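Local coordinates for protein putative phosphosugar isomerases (Salmonella typhimurium LT2, PDB 3FKJ) that probably binds phosphorylated sugars or related carbohydrate derivatives through its SIS folds and may act as a sugar-phosphate isomerase, at residues T75-E78 and F79-A82; G54-P57 and G58-L62; I281-I284 and E285-Q288; A243-S247 and G248-H252; G184-S187 and D188-G192. One frame throughout, in Å; residues are numbered along the deposited sequence.

Contact 1: T75-E78 and F79-A82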
loop_
_atom_site.group_PDB
_atom_site.type_symbol
_atom_site.label_atom_id
_atom_site.label_comp_id
_atom_site.label_asym_id
_atom_site.label_seq_id
_atom_site.Cartn_x
_atom_site.Cartn_y
_atom_site.Cartn_z
ATOM N N THR A 75 1.611 1.663 -8.971
ATOM C CA THR A 75 0.786 2.514 -9.812
ATOM C C THR A 75 1.593 2.900 -11.061
ATOM O O THR A 75 2.786 3.236 -10.980
ATOM C CB THR A 75 0.186 3.700 -9.018
ATOM O OG1 THR A 75 -0.880 4.298 -9.770
ATOM C CG2 THR A 75 1.274 4.768 -8.607
ATOM N N SER A 76 0.922 2.852 -12.210
ATOM C CA SER A 76 1.558 2.854 -13.512
ATOM C C SER A 76 2.503 4.014 -13.735
ATOM O O SER A 76 3.623 3.813 -14.200
ATOM C CB SER A 76 0.516 2.835 -14.630
ATOM O OG SER A 76 -0.340 1.699 -14.567
ATOM N N ASN A 77 2.055 5.219 -13.430
ATOM C CA ASN A 77 2.821 6.383 -13.723
ATOM C C ASN A 77 4.039 6.534 -12.839
ATOM O O ASN A 77 5.028 7.148 -13.264
ATOM C CB ASN A 77 1.961 7.658 -13.755
ATOM C CG ASN A 77 2.444 8.623 -14.824
ATOM O OD1 ASN A 77 3.128 8.194 -15.754
ATOM N ND2 ASN A 77 2.085 9.898 -14.723
ATOM N N GLU A 78 3.998 5.970 -11.635
ATOM C CA GLU A 78 5.198 5.908 -10.842
ATOM C C GLU A 78 6.240 4.929 -11.410
ATOM O O GLU A 78 7.428 5.250 -11.398
ATOM C CB GLU A 78 4.930 5.586 -9.394
ATOM C CG GLU A 78 6.246 5.577 -8.615
ATOM C CD GLU A 78 6.142 6.147 -7.247
ATOM O OE1 GLU A 78 5.381 7.111 -7.044
ATOM O OE2 GLU A 78 6.838 5.620 -6.370
ATOM N N PHE A 79 5.770 3.774 -11.889
ATOM C CA PHE A 79 6.571 2.752 -12.570
ATOM C C PHE A 79 7.262 3.315 -13.802
ATOM O O PHE A 79 8.445 3.053 -14.025
ATOM C CB PHE A 79 5.654 1.561 -12.958
ATOM C CG PHE A 79 6.368 0.373 -13.582
ATOM C CD1 PHE A 79 7.089 -0.523 -12.808
ATOM C CD2 PHE A 79 6.282 0.127 -14.947
ATOM C CE1 PHE A 79 7.702 -1.650 -13.393
ATOM C CE2 PHE A 79 6.904 -0.983 -15.519
ATOM C CZ PHE A 79 7.608 -1.863 -14.738
ATOM N N VAL A 80 6.513 4.118 -14.566
ATOM C CA VAL A 80 7.019 4.806 -15.760
ATOM C C VAL A 80 8.094 5.805 -15.403
ATOM O O VAL A 80 9.144 5.893 -16.072
ATOM C CB VAL A 80 5.883 5.543 -16.481
ATOM C CG1 VAL A 80 6.401 6.561 -17.522
ATOM C CG2 VAL A 80 4.963 4.558 -17.125
ATOM N N HIS A 81 7.842 6.587 -14.364
ATOM C CA HIS A 81 8.735 7.720 -14.081
ATOM C C HIS A 81 9.964 7.384 -13.213
ATOM O O HIS A 81 11.027 7.979 -13.393
ATOM C CB HIS A 81 7.937 8.876 -13.486
ATOM C CG HIS A 81 7.099 9.609 -14.489
ATOM N ND1 HIS A 81 5.906 9.112 -14.988
ATOM C CD2 HIS A 81 7.276 10.817 -15.072
ATOM C CE1 HIS A 81 5.399 9.979 -15.846
ATOM N NE2 HIS A 81 6.207 11.025 -15.908
ATOM N N ALA A 82 9.791 6.473 -12.260
ATOM C CA ALA A 82 10.853 5.997 -11.379
ATOM C C ALA A 82 10.909 4.468 -11.520
ATOM O O ALA A 82 10.513 3.679 -10.640
ATOM C CB ALA A 82 10.600 6.431 -9.928
#
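Four backbone hydrogen bonds of the i to i+4 kind join Thr75-Glu78 to Phe79-Ala82, among them Phe79 N to Thr75 O (3.2 Å) and Val80 N to Ser76 O (2.9 Å). The carbonyl of Asn77 is gripped twice by one residue: His81 N donates from above the carbonyl plane, and His81 ND1 reaches the same Asn77 O at 2.8 Å. With CG anti to the carbonyl carbon (chi1 -75°), the imidazole lies back along the helix, which lets ND1 meet this oxygen, consistent with a proton on ND1. Val80 CG2 touches the backbone oxygen Ser76 O at 3.3 Å. Apolar packing is with helix 103-115, Val80 on Ala107 and Ala108 and Phe79 on Ala108, while the Phe79 ring also meets Trp44. Glu78 OE1 accepts from His246 and Gly220 of the second subunit. This is the short helix 76-81 that follows strand 70-75, outermost within this chain in the parallel sheet of the SIS domain, here set against the subunit interface.

Contact 2: G54-P57 and G58-L62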
loop_
_atom_site.group_PDB
_atom_site.type_symbol
_atom_site.label_atom_id
_atom_site.label_comp_id
_atom_site.label_asym_id
_atom_site.label_seq_id
_atom_site.Cartn_x
_atom_site.Cartn_y
_atom_site.Cartn_z
ATOM N N GLY A 54 -7.099 -4.787 -8.306
ATOM C CA GLY A 54 -7.505 -6.050 -8.926
ATOM C C GLY A 54 -6.395 -7.115 -8.937
ATOM O O GLY A 54 -6.676 -8.286 -9.138
ATOM N N PHE A 55 -5.151 -6.696 -8.703
ATOM C CA PHE A 55 -4.011 -7.571 -8.610
ATOM C C PHE A 55 -3.690 -8.052 -7.201
ATOM O O PHE A 55 -2.833 -8.915 -7.050
ATOM C CB PHE A 55 -2.770 -6.888 -9.212
ATOM C CG PHE A 55 -2.809 -6.743 -10.706
ATOM C CD1 PHE A 55 -3.116 -7.845 -11.521
ATOM C CD2 PHE A 55 -2.514 -5.524 -11.308
ATOM C CE1 PHE A 55 -3.127 -7.708 -12.896
ATOM C CE2 PHE A 55 -2.532 -5.389 -12.662
ATOM C CZ PHE A 55 -2.850 -6.469 -13.463
ATOM N N TRP A 56 -4.359 -7.498 -6.173
ATOM C CA TRP A 56 -4.108 -7.870 -4.797
ATOM C C TRP A 56 -4.199 -9.377 -4.522
ATOM O O TRP A 56 -3.354 -9.905 -3.806
ATOM C CB TRP A 56 -5.063 -7.161 -3.819
ATOM C CG TRP A 56 -4.563 -7.321 -2.417
ATOM C CD1 TRP A 56 -4.974 -8.232 -1.493
ATOM C CD2 TRP A 56 -3.498 -6.588 -1.815
ATOM N NE1 TRP A 56 -4.243 -8.088 -0.328
ATOM C CE2 TRP A 56 -3.325 -7.094 -0.504
ATOM C CE3 TRP A 56 -2.669 -5.550 -2.254
ATOM C CZ2 TRP A 56 -2.356 -6.592 0.385
ATOM C CZ3 TRP A 56 -1.706 -5.028 -1.354
ATOM C CH2 TRP A 56 -1.561 -5.551 -0.052
ATOM N N PRO A 57 -5.242 -10.066 -5.055
ATOM C CA PRO A 57 -5.301 -11.497 -4.786
ATOM C C PRO A 57 -4.075 -12.298 -5.185
ATOM O O PRO A 57 -3.656 -13.168 -4.421
ATOM C CB PRO A 57 -6.564 -11.954 -5.525
ATOM C CG PRO A 57 -7.420 -10.689 -5.566
ATOM C CD PRO A 57 -6.407 -9.615 -5.839
ATOM N N GLY A 58 -3.543 -12.041 -6.374
ATOM C CA GLY A 58 -2.308 -12.648 -6.798
ATOM C C GLY A 58 -1.084 -12.173 -6.030
ATOM O O GLY A 58 -0.198 -12.992 -5.682
ATOM N N LYS A 59 -1.006 -10.867 -5.788
ATOM C CA LYS A 59 0.092 -10.303 -5.003
ATOM C C LYS A 59 0.164 -11.004 -3.648
ATOM O O LYS A 59 1.224 -11.534 -3.257
ATOM C CB LYS A 59 -0.069 -8.773 -4.835
ATOM C CG LYS A 59 1.075 -8.071 -4.054
ATOM C CD LYS A 59 0.575 -7.102 -3.012
ATOM C CE LYS A 59 1.685 -6.229 -2.395
ATOM N NZ LYS A 59 2.889 -6.929 -1.830
ATOM N N TYR A 60 -0.969 -11.060 -2.956
ATOM C CA TYR A 60 -1.037 -11.665 -1.623
ATOM C C TYR A 60 -0.653 -13.160 -1.641
ATOM O O TYR A 60 0.114 -13.631 -0.780
ATOM C CB TYR A 60 -2.427 -11.404 -0.969
ATOM C CG TYR A 60 -2.572 -11.993 0.424
ATOM C CD1 TYR A 60 -1.894 -11.439 1.504
ATOM C CD2 TYR A 60 -3.342 -13.120 0.657
ATOM C CE1 TYR A 60 -1.978 -11.978 2.773
ATOM C CE2 TYR A 60 -3.425 -13.690 1.966
ATOM C CZ TYR A 60 -2.765 -13.087 3.006
ATOM O OH TYR A 60 -2.840 -13.610 4.284
ATOM N N PHE A 61 -1.161 -13.898 -2.622
ATOM C CA PHE A 61 -0.822 -15.312 -2.772
ATOM C C PHE A 61 0.689 -15.541 -2.909
ATOM O O PHE A 61 1.288 -16.408 -2.235
ATOM C CB PHE A 61 -1.572 -15.911 -3.985
ATOM C CG PHE A 61 -1.253 -17.357 -4.264
ATOM C CD1 PHE A 61 -1.884 -18.370 -3.563
ATOM C CD2 PHE A 61 -0.345 -17.702 -5.255
ATOM C CE1 PHE A 61 -1.604 -19.712 -3.823
ATOM C CE2 PHE A 61 -0.056 -19.051 -5.546
ATOM C CZ PHE A 61 -0.688 -20.060 -4.823
ATOM N N LEU A 62 1.320 -14.746 -3.760
ATOM C CA LEU A 62 2.747 -14.903 -3.995
ATOM C C LEU A 62 3.528 -14.454 -2.787
ATOM O O LEU A 62 4.477 -15.104 -2.413
ATOM C CB LEU A 62 3.195 -14.151 -5.254
ATOM C CG LEU A 62 2.592 -14.648 -6.581
ATOM C CD1 LEU A 62 2.945 -13.616 -7.726
ATOM C CD2 LEU A 62 3.113 -16.059 -6.933
#
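The indole of Trp56 carries Lys59 on one face: CD of Lys59 sits over the six-membered ring, 3.9 Å from its centroid and 27° off the normal, a CH-pi contact displaced toward the rim. The nearest ring atom is Trp56 CZ3, at 3.5 Å from Lys59 CD, and Lys59 CE also lies near CZ3. Tyr73 of strand 70-75 meets the indole edge-to-face. From the five-membered part of the indole, Trp56 NE1 comes within 3.8 Å of Tyr60 CB in an oblique approach, but its N-H is used on the carbonyl of Gly220. The lysine chain bends at chi2 (-134°) and again at its end, so that CD and CE lie on the indole while NZ turns to a salt bridge with Asp63.

Beneath these side chains run i to i+4 backbone bonds. Lys59 N donates to Phe55 O at 3.0 Å, Tyr60 N to Trp56 O at 2.8 Å, and Phe61 N to Pro57 O at 3.2 Å, the last from a position tilted out of the carbonyl plane.

The Phe55 ring leads away from the turn, to Phe45 and to Ile94 and Ala96 of strand 91-97. Helix 56-65 thus packs against both the first parallel sheet and helix 155-170, which Pro57 and Phe61 touch, while Lys59 and Leu62 reach strand 70-75 and Tyr60 OH bonds to Glu310.

Contact 3: I281-I284 and E285-Q288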
loop_
_atom_site.group_PDB
_atom_site.type_symbol
_atom_site.label_atom_id
_atom_site.label_comp_id
_atom_site.label_asym_id
_atom_site.label_seq_id
_atom_site.Cartn_x
_atom_site.Cartn_y
_atom_site.Cartn_z
ATOM N N ILE A 281 -12.984 -5.574 15.559
ATOM C CA ILE A 281 -14.416 -5.687 15.787
ATOM C C ILE A 281 -14.735 -5.429 17.262
ATOM O O ILE A 281 -15.582 -4.617 17.567
ATOM C CB ILE A 281 -14.952 -7.081 15.367
ATOM C CG1 ILE A 281 -14.811 -7.285 13.857
ATOM C CG2 ILE A 281 -16.421 -7.280 15.766
ATOM C CD1 ILE A 281 -14.902 -8.776 13.472
ATOM N N ARG A 282 -14.024 -6.097 18.162
ATOM C CA ARG A 282 -14.214 -5.914 19.587
ATOM C C ARG A 282 -14.079 -4.460 19.992
ATOM O O ARG A 282 -14.894 -3.952 20.762
ATOM C CB ARG A 282 -13.228 -6.768 20.389
ATOM C CG ARG A 282 -13.424 -8.268 20.189
ATOM C CD ARG A 282 -12.653 -9.089 21.219
ATOM N NE ARG A 282 -11.201 -8.855 21.147
ATOM C CZ ARG A 282 -10.335 -9.570 20.425
ATOM N NH1 ARG A 282 -10.740 -10.603 19.690
ATOM N NH2 ARG A 282 -9.043 -9.254 20.448
ATOM N N PHE A 283 -13.052 -3.795 19.474
ATOM C CA PHE A 283 -12.800 -2.406 19.813
ATOM C C PHE A 283 -13.871 -1.469 19.216
ATOM O O PHE A 283 -14.428 -0.623 19.933
ATOM C CB PHE A 283 -11.412 -1.963 19.331
ATOM C CG PHE A 283 -11.098 -0.531 19.680
ATOM C CD1 PHE A 283 -10.386 -0.226 20.834
ATOM C CD2 PHE A 283 -11.550 0.514 18.883
ATOM C CE1 PHE A 283 -10.117 1.085 21.171
ATOM C CE2 PHE A 283 -11.282 1.826 19.228
ATOM C CZ PHE A 283 -10.545 2.107 20.337
ATOM N N ILE A 284 -14.132 -1.596 17.916
ATOM C CA ILE A 284 -15.168 -0.776 17.250
ATOM C C ILE A 284 -16.538 -0.911 17.962
ATOM O O ILE A 284 -17.270 0.064 18.096
ATOM C CB ILE A 284 -15.338 -1.131 15.757
ATOM C CG1 ILE A 284 -14.025 -0.944 14.957
ATOM C CG2 ILE A 284 -16.432 -0.280 15.125
ATOM C CD1 ILE A 284 -14.040 -1.677 13.649
ATOM N N GLU A 285 -16.873 -2.114 18.413
ATOM C CA GLU A 285 -18.130 -2.338 19.138
ATOM C C GLU A 285 -18.083 -1.806 20.566
ATOM O O GLU A 285 -19.078 -1.281 21.061
ATOM C CB GLU A 285 -18.505 -3.820 19.113
ATOM C CG GLU A 285 -18.827 -4.283 17.696
ATOM C CD GLU A 285 -19.307 -5.728 17.591
ATOM O OE1 GLU A 285 -19.182 -6.502 18.582
ATOM O OE2 GLU A 285 -19.802 -6.083 16.487
ATOM N N ARG A 286 -16.930 -1.925 21.223
ATOM C CA ARG A 286 -16.754 -1.383 22.574
ATOM C C ARG A 286 -16.927 0.132 22.553
ATOM O O ARG A 286 -17.352 0.719 23.541
ATOM C CB ARG A 286 -15.372 -1.754 23.160
ATOM C CG ARG A 286 -15.162 -1.365 24.639
ATOM C CD ARG A 286 -13.753 -1.709 25.215
ATOM N NE ARG A 286 -13.275 -3.058 24.862
ATOM C CZ ARG A 286 -12.123 -3.350 24.235
ATOM N NH1 ARG A 286 -11.247 -2.405 23.882
ATOM N NH2 ARG A 286 -11.826 -4.621 23.964
ATOM N N TYR A 287 -16.603 0.776 21.430
ATOM C CA TYR A 287 -16.699 2.232 21.374
ATOM C C TYR A 287 -17.840 2.726 20.492
ATOM O O TYR A 287 -17.914 3.896 20.129
ATOM C CB TYR A 287 -15.321 2.835 21.102
ATOM C CG TYR A 287 -14.432 2.558 22.291
ATOM C CD1 TYR A 287 -14.572 3.298 23.471
ATOM C CD2 TYR A 287 -13.526 1.504 22.282
ATOM C CE1 TYR A 287 -13.792 3.019 24.610
ATOM C CE2 TYR A 287 -12.747 1.215 23.412
ATOM C CZ TYR A 287 -12.874 1.980 24.564
ATOM O OH TYR A 287 -12.106 1.712 25.679
ATOM N N GLN A 288 -18.771 1.809 20.234
ATOM C CA GLN A 288 -20.013 2.095 19.540
ATOM C C GLN A 288 -19.788 2.764 18.193
ATOM O O GLN A 288 -20.519 3.683 17.826
ATOM C CB GLN A 288 -20.936 2.981 20.394
ATOM C CG GLN A 288 -21.353 2.408 21.709
ATOM C CD GLN A 288 -21.458 3.488 22.765
ATOM O OE1 GLN A 288 -22.154 4.501 22.595
ATOM N NE2 GLN A 288 -20.748 3.288 23.858
#
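Glu285 N bonds to Ile281 O at 2.9 Å with an N-H...O angle of 160°, and CG of Glu285, anti to the carbonyl carbon (chi1 -66°), puts the extended glutamate chain beside Ile281. This CG is 3.3 Å from Ile281 O, and OE2 lies 3.7 Å from Ile281 CG2, the two side chains running alongside each other. One residue on, Arg286 N is held by Arg282 O. The helix ends here in a Schellman motif: Gln288, with positive phi, is the C-prime residue, Gly289 N returns to Ile284 O, and Gln288 N makes a weak bond to Glu285 O. This closes helix 274-286 of the beta-alpha-beta unit between strands 263-268 and 290-295, whose residues Phe264 and Leu291 receive Ile284. Tyr287 N still bonds to Phe283 O, and its ring meets that of Phe283 obliquely, planes at 42°. Tyr287 CD2 stands over the centre of the phenylalanine face, while CE2 comes 3.5 Å from Phe283 CE1. Tyr341 of the second subunit packs edge-to-face against both rings.

Contact 4: A243-S247 and G248-H252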
loop_
_atom_site.group_PDB
_atom_site.type_symbol
_atom_site.label_atom_id
_atom_site.label_comp_id
_atom_site.label_asym_id
_atom_site.label_seq_id
_atom_site.Cartn_x
_atom_site.Cartn_y
_atom_site.Cartn_z
ATOM N N ALA A 243 -11.270 6.558 3.657
ATOM C CA ALA A 243 -9.922 6.015 3.747
ATOM C C ALA A 243 -10.044 4.530 3.975
ATOM O O ALA A 243 -11.046 4.069 4.503
ATOM C CB ALA A 243 -9.126 6.653 4.949
ATOM N N SER A 244 -9.010 3.805 3.557
ATOM C CA SER A 244 -8.803 2.416 3.916
ATOM C C SER A 244 -7.731 2.353 4.996
ATOM O O SER A 244 -6.751 3.127 4.986
ATOM C CB SER A 244 -8.467 1.563 2.693
ATOM O OG SER A 244 -7.312 2.053 2.080
ATOM N N ILE A 245 -8.004 1.505 5.976
ATOM C CA ILE A 245 -7.180 1.231 7.138
ATOM C C ILE A 245 -7.000 -0.291 7.203
ATOM O O ILE A 245 -7.995 -1.052 7.266
ATOM C CB ILE A 245 -7.854 1.654 8.463
ATOM C CG1 ILE A 245 -8.295 3.106 8.405
ATOM C CG2 ILE A 245 -6.900 1.402 9.671
ATOM C CD1 ILE A 245 -9.184 3.487 9.566
ATOM N N HIS A 246 -5.753 -0.737 7.199
ATOM C CA HIS A 246 -5.453 -2.124 7.457
ATOM C C HIS A 246 -5.826 -2.428 8.930
ATOM O O HIS A 246 -5.519 -1.626 9.861
ATOM C CB HIS A 246 -3.991 -2.417 7.134
ATOM C CG HIS A 246 -3.646 -3.869 7.156
ATOM N ND1 HIS A 246 -3.595 -4.600 8.324
ATOM C CD2 HIS A 246 -3.342 -4.729 6.155
ATOM C CE1 HIS A 246 -3.285 -5.852 8.040
ATOM N NE2 HIS A 246 -3.138 -5.959 6.733
ATOM N N SER A 247 -6.521 -3.554 9.135
ATOM C CA SER A 247 -6.989 -3.942 10.458
ATOM C C SER A 247 -5.873 -3.896 11.515
ATOM O O SER A 247 -6.121 -3.499 12.678
ATOM C CB SER A 247 -7.554 -5.338 10.416
ATOM O OG SER A 247 -8.681 -5.443 9.606
ATOM N N GLY A 248 -4.662 -4.306 11.108
ATOM C CA GLY A 248 -3.485 -4.343 11.947
ATOM C C GLY A 248 -3.032 -2.928 12.283
ATOM O O GLY A 248 -2.748 -2.618 13.449
ATOM N N GLU A 249 -3.032 -2.075 11.253
ATOM C CA GLU A 249 -2.684 -0.636 11.363
ATOM C C GLU A 249 -3.647 0.232 12.185
ATOM O O GLU A 249 -3.243 1.240 12.772
ATOM C CB GLU A 249 -2.546 -0.050 9.950
ATOM C CG GLU A 249 -1.267 -0.505 9.218
ATOM C CD GLU A 249 -0.007 0.177 9.795
ATOM O OE1 GLU A 249 0.129 1.400 9.565
ATOM O OE2 GLU A 249 0.845 -0.499 10.445
ATOM N N TYR A 250 -4.919 -0.156 12.228
ATOM C CA TYR A 250 -5.948 0.572 12.972
ATOM C C TYR A 250 -5.519 1.024 14.378
ATOM O O TYR A 250 -5.758 2.170 14.795
ATOM C CB TYR A 250 -7.149 -0.344 13.104
ATOM C CG TYR A 250 -8.374 0.242 13.823
ATOM C CD1 TYR A 250 -9.060 1.335 13.299
ATOM C CD2 TYR A 250 -8.854 -0.339 14.971
ATOM C CE1 TYR A 250 -10.187 1.839 13.922
ATOM C CE2 TYR A 250 -9.997 0.157 15.626
ATOM C CZ TYR A 250 -10.659 1.248 15.096
ATOM O OH TYR A 250 -11.790 1.751 15.702
ATOM N N PHE A 251 -4.908 0.106 15.121
ATOM C CA PHE A 251 -4.576 0.349 16.532
ATOM C C PHE A 251 -3.281 1.148 16.739
ATOM O O PHE A 251 -2.842 1.298 17.863
ATOM C CB PHE A 251 -4.491 -0.981 17.276
ATOM C CG PHE A 251 -5.817 -1.667 17.407
ATOM C CD1 PHE A 251 -6.769 -1.160 18.244
ATOM C CD2 PHE A 251 -6.124 -2.778 16.633
ATOM C CE1 PHE A 251 -7.999 -1.769 18.341
ATOM C CE2 PHE A 251 -7.358 -3.392 16.736
ATOM C CZ PHE A 251 -8.291 -2.884 17.573
ATOM N N HIS A 252 -2.705 1.680 15.654
ATOM C CA HIS A 252 -1.432 2.444 15.713
ATOM C C HIS A 252 -1.553 3.863 15.132
ATOM O O HIS A 252 -0.587 4.458 14.667
ATOM C CB HIS A 252 -0.341 1.591 15.075
ATOM C CG HIS A 252 -0.157 0.308 15.807
ATOM N ND1 HIS A 252 0.424 0.255 17.065
ATOM C CD2 HIS A 252 -0.589 -0.946 15.532
ATOM C CE1 HIS A 252 0.386 -0.990 17.506
ATOM N NE2 HIS A 252 -0.222 -1.739 16.595
#
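The contact is a tight, largely buried turn in which the end of strand 241-246, an outermost strand of the second parallel sheet within this chain, passes into residues of helical conformation. His246 makes the bend with both its carbonyl and its ring. Tyr250 N donates to His246 O at 2.9 Å, nearly in line with the carbonyl bond. Gly248 N donates to His246 ND1 at 3.0 Å, lying near the imidazole plane, which suggests that NE2 carries the proton it shares with Glu78 of the second subunit. That placement depends on chi1 (-170°), which sets CG opposite the backbone N and brings the ND1 edge of the ring up to Gly248 N.

In topology this is the C-terminal end of a parallel strand, where SIS folds commonly form their ligand sites, although no sugar is seen here. Glu249 CG packs on His246 CB at 3.9 Å, and its carboxylate crosses to Thr75 and Gly49 of the second subunit.

Apolar packing comes from Ile245, whose CG2 lies 3.9 Å from Tyr250 CB and 3.5 Å from Tyr250 CA, near the plane of the tyrosine ring, at its edge. A separate contact, with a backbone oxygen, brings Tyr250 CB to 3.3 Å from Ser247 O. Ser247 OG turns to Asp277, and Tyr250 OH reaches Thr258.

Contact 5: G184-S187 and D188-G192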
loop_
_atom_site.group_PDB
_atom_site.type_symbol
_atom_site.label_atom_id
_atom_site.label_comp_id
_atom_site.label_asym_id
_atom_site.label_seq_id
_atom_site.Cartn_x
_atom_site.Cartn_y
_atom_site.Cartn_z
ATOM N N GLY A 184 -13.251 -23.826 -9.229
ATOM C CA GLY A 184 -14.396 -24.466 -9.891
ATOM C C GLY A 184 -15.692 -24.342 -9.105
ATOM O O GLY A 184 -16.780 -24.486 -9.670
ATOM N N ARG A 185 -15.569 -24.084 -7.804
ATOM C CA ARG A 185 -16.707 -23.912 -6.917
ATOM C C ARG A 185 -17.049 -22.443 -6.709
ATOM O O ARG A 185 -18.037 -22.100 -6.044
ATOM C CB ARG A 185 -16.427 -24.566 -5.565
ATOM C CG ARG A 185 -16.591 -26.066 -5.582
ATOM C CD ARG A 185 -16.485 -26.648 -4.191
ATOM N NE ARG A 185 -15.103 -26.681 -3.732
ATOM C CZ ARG A 185 -14.186 -27.550 -4.155
ATOM N NH1 ARG A 185 -14.486 -28.472 -5.070
ATOM N NH2 ARG A 185 -12.952 -27.494 -3.666
ATOM N N PHE A 186 -16.245 -21.580 -7.298
ATOM C CA PHE A 186 -16.264 -20.180 -6.923
ATOM C C PHE A 186 -17.548 -19.500 -7.391
ATOM O O PHE A 186 -18.118 -18.697 -6.648
ATOM C CB PHE A 186 -15.040 -19.451 -7.467
ATOM C CG PHE A 186 -14.927 -18.024 -6.988
ATOM C CD1 PHE A 186 -14.886 -17.729 -5.616
ATOM C CD2 PHE A 186 -14.869 -16.970 -7.895
ATOM C CE1 PHE A 186 -14.750 -16.396 -5.156
ATOM C CE2 PHE A 186 -14.770 -15.654 -7.444
ATOM C CZ PHE A 186 -14.708 -15.369 -6.068
ATOM N N SER A 187 -17.989 -19.825 -8.607
ATOM C CA SER A 187 -19.187 -19.203 -9.163
ATOM C C SER A 187 -20.409 -19.496 -8.312
ATOM O O SER A 187 -21.217 -18.596 -8.075
ATOM C CB SER A 187 -19.470 -19.666 -10.590
ATOM O OG SER A 187 -20.691 -19.103 -11.061
ATOM N N ASP A 188 -20.536 -20.744 -7.853
ATOM C CA ASP A 188 -21.638 -21.116 -6.967
ATOM C C ASP A 188 -21.567 -20.394 -5.638
ATOM O O ASP A 188 -22.597 -19.934 -5.132
ATOM C CB ASP A 188 -21.663 -22.622 -6.707
ATOM C CG ASP A 188 -22.146 -23.421 -7.936
ATOM O OD1 ASP A 188 -22.655 -22.819 -8.961
ATOM O OD2 ASP A 188 -21.925 -24.655 -7.872
ATOM N N VAL A 189 -20.361 -20.279 -5.078
ATOM C CA VAL A 189 -20.186 -19.534 -3.824
ATOM C C VAL A 189 -20.535 -18.041 -4.025
ATOM O O VAL A 189 -21.291 -17.469 -3.224
ATOM C CB VAL A 189 -18.779 -19.766 -3.187
ATOM C CG1 VAL A 189 -18.436 -18.678 -2.148
ATOM C CG2 VAL A 189 -18.725 -21.159 -2.543
ATOM N N VAL A 190 -20.020 -17.420 -5.093
ATOM C CA VAL A 190 -20.351 -16.018 -5.395
ATOM C C VAL A 190 -21.873 -15.814 -5.494
ATOM O O VAL A 190 -22.437 -14.938 -4.830
ATOM C CB VAL A 190 -19.591 -15.480 -6.655
ATOM C CG1 VAL A 190 -20.237 -14.184 -7.183
ATOM C CG2 VAL A 190 -18.065 -15.212 -6.327
ATOM N N HIS A 191 -22.551 -16.654 -6.269
ATOM C CA HIS A 191 -24.026 -16.528 -6.415
ATOM C C HIS A 191 -24.792 -16.738 -5.104
ATOM O O HIS A 191 -25.680 -15.961 -4.775
ATOM C CB HIS A 191 -24.557 -17.438 -7.528
ATOM C CG HIS A 191 -23.970 -17.135 -8.872
ATOM N ND1 HIS A 191 -24.040 -18.013 -9.931
ATOM C CD2 HIS A 191 -23.265 -16.062 -9.316
ATOM C CE1 HIS A 191 -23.429 -17.485 -10.977
ATOM N NE2 HIS A 191 -22.943 -16.304 -10.629
ATOM N N GLY A 192 -24.397 -17.742 -4.328
ATOM C CA GLY A 192 -24.975 -17.933 -3.000
ATOM C C GLY A 192 -24.761 -16.774 -2.030
ATOM O O GLY A 192 -25.642 -16.444 -1.240
HETATM O O HOH W 1 -19.036 -22.808 -9.360
#
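Val190 packs on Phe186 one turn earlier, at the start of helix 186-196, which follows helix 176-184 after a short break. From the backbone outward, CB of Phe186 points away from the following turn, and CG, anti to the backbone N (chi1 -174°), carries the ring back alongside the helix. Val190 CG2 is 4.1 Å from Phe186 CD1 and 4.0 Å from Phe186 CD2; CE1 and CE2 come nearer, and the tip CZ is nearest at 3.4 Å. The methyl therefore rests over one face, 3.6 Å from the ring centroid and 20° off its normal, a CH-pi contact shifted toward the CZ end. Beyond the helix the ring also meets Pro151, Leu304 and Leu315, the last on helix 313-331, and a bound thiocyanate ion, probably from the crystallisation liquor, lies about 4 Å from its side chain.

Regular backbone bonds hold the turn below, from Val189 N to Arg185 O, Val190 N to Phe186 O at 2.8 Å, and His191 N to Ser187 O. The imidazole of His191 places one face over Ser187 O, with CG 3.2 Å from that oxygen. Arg185 turns its guanidinium away to the carbonyl of Leu304 and to Ser181. Across the break between the helices, one water donates to Gly184 O at 2.8 Å and accepts from Asp188 N at 3.0 Å.

Along the chain the order is contact 2, contact 1, contact 5, contact 4, contact 3. Contacts 2 and 1 belong to the first parallel sheet and its helices, within the SIS range; their centres are about 19 Å apart, joined by strand 70-75. Contacts 4 and 3 belong to the second sheet and its flanking helix 274-286 and touch directly, Phe283 CD2 lying 3.4 Å from Tyr250 OH. Contact 5, on a helix between the two sheets in sequence, is about 20 Å from contact 2 by centres. Contacts 1 and 4, about 26 Å between centres within one chain, meet across the dimer, so at this part of the interface the first sheet's region of one subunit faces the second's of the other.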